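Local coordinates for hypothetical protein TTHA0303 (Thermus thermophilus, PDB 2YQY) that is of unknown function but has the four-helix bundle of DinB-like proteins and an exposed histidine triad, consistent with metal binding, at residues E52-E58 against L112-R117; T61-R66 against F119-V124. All blocks are in the same frame, centred on the assembly; numbering follows the deposited sequence.

Contact 1. Residues E52-E58 against L112-R117; sequences EHVALVE and LLDRAR
Arg117 first runs out with CG opposite its backbone N (chi1 173°), then folds at chi2 and chi3 to bring its guanidinium side-on to the carboxylate of Glu58, whose chain bends at chi2. Arg117 NE meets Glu58 OE1 at 2.8 Å in an almost straight bond (178°). Arg117 NH2 reaches Glu58 OE2 at 2.8 Å. Both oxygens use their syn lone pairs, and the two planes are nearly coplanar. This is a bidentate salt bridge. A water also donates to Glu58 OE1 and to Leu113 O, so OE1 accepts two bonds. Beside this pair, Ala55 faces helix 106-126. Its CB lies 3.8 Å from Leu112 CG and 3.8 Å from Leu113 CD2. The CB of Ala116 comes within 3.3 Å of Ala55 O, and small residues on both sides let the nearly parallel axes approach to 8.4 Å. Arg117 also pairs with Glu156, on helix 153-165 with His155 and His159, whose rings meet that of His53. A leucine in place of Arg117 would probably leave the buried Glu58 carboxylate without its mate and Glu156 less firmly placed. Arg117 thus ties two acidic side chains together, probably balancing part of their charge, and through Glu156 probably helps hold the histidine-bearing helix.

Contact 2. Residues T61-R66 against F119-V124; sequences TARVLR and FLLEEV
Glu123 packs its carboxylate against Arg66, but its salt bridge is to Arg69, further along helix 47-71, whose NH2 meets OE2. The carboxylate lies over the backbone and base of Arg66: Glu123 OE1 is 3.3 Å from Arg66 CA, and Glu123 CD is 3.6 Å from Arg66 CB. The Arg66 guanidinium turns elsewhere, with Phe119 CZ over one of its faces. Phe119 already points toward helix 47-71, and with CG anti to the backbone N (chi1 -179°) its ring lies flat on Ala62. Ala62 CB sits over the middle of the ring, 3.6 Å from the centroid and 11° off the normal, a CH-pi contact. The ring presents its edge to Arg63, with Phe119 CE2 3.7 Å from Arg63 CG. The same CE2 lies over the centre of the Arg63 guanidinium, which is steeply inclined to the ring. Arg63 NE is held by a salt bridge to Asp59. Away from the arginines the contact is aliphatic. Leu120 CD1 meets Leu65 CD1 at 3.8 Å and Thr61 CG2 at 3.8 Å. This is near-parallel helix packing within the four-helix bundle, the axes 8.6 Å apart at their closest. Helix 145-149 covers the aliphatic part, with Trp148 on Thr61, Pro145 on Leu65 and Leu149 on Val124.

Contacts 1 and 2 lie on the same two helices, 47-71 and 106-126, with centres about 11 Å apart. Contact 1 is nearer the middle of the chain. The segments come in the order 52-58, 61-66, 112-117, 119-124, so both contacts advance in the same direction along both helices. They meet where Glu58 OE1 packs on Leu120 CD2. The helices run nearly parallel, so the chain has to come back between them; nearly all of that connection, residues 73-103, is not modelled, so its path is unknown. Together the contacts form one continuous helix-helix seam of the four-helix bundle. Contact 1 joins it to the histidine cluster, and contact 2 extends it towards helix 145-149.

Contact 1. Residues E52-E58 against L112-R117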
# COMPACT_ATOMS: atom_id res chain seq x y z
N GLU A 52 -3.19 -6.13 6.03
CA GLU A 52 -1.79 -6.47 6.33
C GLU A 52 -0.98 -6.57 5.04
O GLU A 52 0.14 -6.05 4.97
CB GLU A 52 -1.71 -7.76 7.18
CG GLU A 52 -0.34 -8.36 7.18
CD GLU A 52 -0.27 -9.80 7.67
OE1 GLU A 52 -1.29 -10.53 7.67
OE2 GLU A 52 0.86 -10.20 8.06
N HIS A 53 -1.57 -7.18 4.00
CA HIS A 53 -0.93 -7.24 2.67
C HIS A 53 -0.60 -5.85 2.10
O HIS A 53 0.50 -5.61 1.63
CB HIS A 53 -1.82 -8.01 1.68
CG HIS A 53 -1.27 -8.06 0.28
ND1 HIS A 53 -0.15 -8.78 -0.06
CD2 HIS A 53 -1.71 -7.48 -0.86
CE1 HIS A 53 0.10 -8.62 -1.35
NE2 HIS A 53 -0.84 -7.85 -1.86
N VAL A 54 -1.58 -4.95 2.13
CA VAL A 54 -1.37 -3.59 1.73
C VAL A 54 -0.17 -2.94 2.47
O VAL A 54 0.68 -2.32 1.83
CB VAL A 54 -2.68 -2.74 1.93
CG1 VAL A 54 -2.36 -1.23 1.86
CG2 VAL A 54 -3.76 -3.16 0.89
N ALA A 55 -0.15 -3.05 3.80
CA ALA A 55 0.95 -2.57 4.61
C ALA A 55 2.30 -3.18 4.19
O ALA A 55 3.30 -2.46 4.07
CB ALA A 55 0.67 -2.83 6.11
N LEU A 56 2.37 -4.50 3.99
CA LEU A 56 3.68 -5.14 3.66
C LEU A 56 4.19 -4.61 2.29
O LEU A 56 5.39 -4.33 2.11
CB LEU A 56 3.58 -6.67 3.68
CG LEU A 56 3.24 -7.22 5.07
CD1 LEU A 56 2.98 -8.76 5.06
CD2 LEU A 56 4.32 -6.82 6.10
N VAL A 57 3.27 -4.45 1.34
CA VAL A 57 3.66 -3.99 0.02
C VAL A 57 4.15 -2.53 0.10
O VAL A 57 5.09 -2.17 -0.62
CB VAL A 57 2.54 -4.21 -1.02
CG1 VAL A 57 2.86 -3.49 -2.36
CG2 VAL A 57 2.31 -5.75 -1.26
N GLU A 58 3.56 -1.71 0.95
CA GLU A 58 4.04 -0.32 1.10
C GLU A 58 5.41 -0.30 1.77
O GLU A 58 6.25 0.49 1.43
CB GLU A 58 3.12 0.52 1.96
CG GLU A 58 1.77 0.70 1.33
CD GLU A 58 1.11 2.05 1.60
OE1 GLU A 58 1.44 2.75 2.59
OE2 GLU A 58 0.22 2.37 0.79
N LEU A 112 0.40 -1.59 11.81
CA LEU A 112 1.25 -1.99 10.67
C LEU A 112 1.05 -1.04 9.49
O LEU A 112 2.03 -0.62 8.82
CB LEU A 112 0.95 -3.44 10.25
CG LEU A 112 1.98 -4.18 9.36
CD1 LEU A 112 3.35 -4.34 10.05
CD2 LEU A 112 1.44 -5.53 8.94
N LEU A 113 -0.20 -0.68 9.24
CA LEU A 113 -0.51 0.28 8.18
C LEU A 113 0.18 1.64 8.43
O LEU A 113 0.80 2.18 7.51
CB LEU A 113 -2.02 0.43 8.03
CG LEU A 113 -2.74 -0.76 7.37
CD1 LEU A 113 -4.24 -0.72 7.68
CD2 LEU A 113 -2.50 -0.74 5.86
N ASP A 114 0.09 2.16 9.66
CA ASP A 114 0.62 3.48 9.96
C ASP A 114 2.12 3.52 9.80
O ASP A 114 2.67 4.46 9.23
CB ASP A 114 0.24 3.93 11.38
CG ASP A 114 -1.22 4.35 11.48
OD1 ASP A 114 -1.88 4.47 10.44
OD2 ASP A 114 -1.71 4.54 12.61
N ARG A 115 2.79 2.50 10.31
CA ARG A 115 4.25 2.42 10.26
C ARG A 115 4.76 2.37 8.82
O ARG A 115 5.66 3.13 8.45
CB ARG A 115 4.74 1.20 11.03
CG ARG A 115 6.24 1.16 11.20
N ALA A 116 4.21 1.47 8.02
CA ALA A 116 4.67 1.31 6.63
C ALA A 116 4.39 2.57 5.81
O ALA A 116 5.21 3.00 4.98
CB ALA A 116 4.01 0.06 6.00
N ARG A 117 3.24 3.19 6.07
CA ARG A 117 2.85 4.42 5.37
C ARG A 117 3.77 5.59 5.77
O ARG A 117 4.17 6.35 4.90
CB ARG A 117 1.36 4.78 5.60
CG ARG A 117 0.94 6.16 5.02
CD ARG A 117 1.18 6.29 3.50
NE ARG A 117 0.41 5.32 2.72
CZ ARG A 117 -0.73 5.58 2.08
NH1 ARG A 117 -1.28 6.80 2.16
NH2 ARG A 117 -1.33 4.62 1.37
O HOH W 1 0.88 1.12 4.84

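Contact 2. Residues T61-R66 against F119-V124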
# COMPACT_ATOMS: atom_id res chain seq x y z
N THR A 61 7.81 -1.42 -0.97
CA THR A 61 7.96 -0.27 -1.92
C THR A 61 8.91 0.78 -1.39
O THR A 61 9.80 1.29 -2.11
CB THR A 61 6.59 0.39 -2.19
OG1 THR A 61 5.72 -0.59 -2.75
CG2 THR A 61 6.74 1.60 -3.18
N ALA A 62 8.72 1.11 -0.11
CA ALA A 62 9.60 2.09 0.55
C ALA A 62 11.07 1.65 0.52
O ALA A 62 11.96 2.46 0.29
CB ALA A 62 9.14 2.32 1.96
N ARG A 63 11.33 0.37 0.75
CA ARG A 63 12.72 -0.14 0.66
C ARG A 63 13.27 -0.10 -0.77
O ARG A 63 14.45 0.12 -0.98
CB ARG A 63 12.79 -1.57 1.19
CG ARG A 63 12.34 -1.68 2.64
CD ARG A 63 12.44 -3.11 3.21
NE ARG A 63 11.66 -3.14 4.43
CZ ARG A 63 12.09 -2.68 5.61
NH1 ARG A 63 13.34 -2.25 5.74
NH2 ARG A 63 11.30 -2.71 6.67
N VAL A 64 12.41 -0.34 -1.76
CA VAL A 64 12.83 -0.24 -3.18
C VAL A 64 13.21 1.19 -3.46
O VAL A 64 14.28 1.46 -4.06
CB VAL A 64 11.71 -0.72 -4.16
CG1 VAL A 64 12.07 -0.32 -5.62
CG2 VAL A 64 11.49 -2.25 -4.04
N LEU A 65 12.36 2.13 -3.01
CA LEU A 65 12.68 3.54 -3.22
C LEU A 65 13.98 3.90 -2.54
O LEU A 65 14.76 4.69 -3.08
CB LEU A 65 11.55 4.44 -2.71
CG LEU A 65 10.20 4.37 -3.48
CD1 LEU A 65 9.10 5.28 -2.87
CD2 LEU A 65 10.41 4.72 -4.93
N ARG A 66 14.22 3.39 -1.34
CA ARG A 66 15.48 3.67 -0.66
C ARG A 66 16.66 3.11 -1.47
O ARG A 66 17.67 3.76 -1.59
CB ARG A 66 15.48 3.08 0.74
CG ARG A 66 16.76 3.37 1.58
CD ARG A 66 16.62 2.84 3.02
NE ARG A 66 16.42 1.39 3.00
CZ ARG A 66 16.11 0.64 4.06
NH1 ARG A 66 15.97 1.17 5.25
NH2 ARG A 66 15.97 -0.68 3.91
N PHE A 119 6.89 5.28 6.65
CA PHE A 119 8.16 4.90 6.01
C PHE A 119 8.07 5.22 4.52
O PHE A 119 8.95 5.86 3.95
CB PHE A 119 8.39 3.39 6.22
CG PHE A 119 9.68 2.87 5.64
CD1 PHE A 119 10.75 3.73 5.36
CD2 PHE A 119 9.85 1.51 5.39
CE1 PHE A 119 11.94 3.24 4.80
CE2 PHE A 119 11.04 1.03 4.86
CZ PHE A 119 12.09 1.89 4.57
N LEU A 120 7.00 4.77 3.87
CA LEU A 120 6.80 5.12 2.47
C LEU A 120 6.85 6.63 2.19
O LEU A 120 7.51 7.07 1.23
CB LEU A 120 5.51 4.50 1.94
CG LEU A 120 5.18 4.77 0.46
CD1 LEU A 120 6.33 4.29 -0.48
CD2 LEU A 120 3.86 4.11 0.11
N LEU A 121 6.14 7.42 2.99
CA LEU A 121 6.07 8.83 2.77
C LEU A 121 7.46 9.50 2.96
O LEU A 121 7.77 10.50 2.29
CB LEU A 121 5.02 9.48 3.69
CG LEU A 121 3.52 9.29 3.40
CD1 LEU A 121 2.65 9.97 4.47
CD2 LEU A 121 3.08 9.72 2.01
N GLU A 122 8.23 9.00 3.93
CA GLU A 122 9.58 9.50 4.16
C GLU A 122 10.44 9.29 2.90
O GLU A 122 11.20 10.17 2.50
CB GLU A 122 10.23 8.86 5.40
N GLU A 123 10.31 8.11 2.29
CA GLU A 123 11.11 7.81 1.10
C GLU A 123 10.60 8.57 -0.14
O GLU A 123 11.38 8.95 -1.02
CB GLU A 123 11.13 6.29 0.83
CG GLU A 123 12.15 5.53 1.72
CD GLU A 123 13.59 6.04 1.55
OE1 GLU A 123 14.01 6.38 0.40
OE2 GLU A 123 14.30 6.10 2.58
N VAL A 124 9.28 8.74 -0.21
CA VAL A 124 8.68 9.60 -1.26
C VAL A 124 9.28 11.01 -1.17
O VAL A 124 9.62 11.59 -2.20
CB VAL A 124 7.13 9.63 -1.16
CG1 VAL A 124 6.52 10.67 -2.14
CG2 VAL A 124 6.56 8.25 -1.37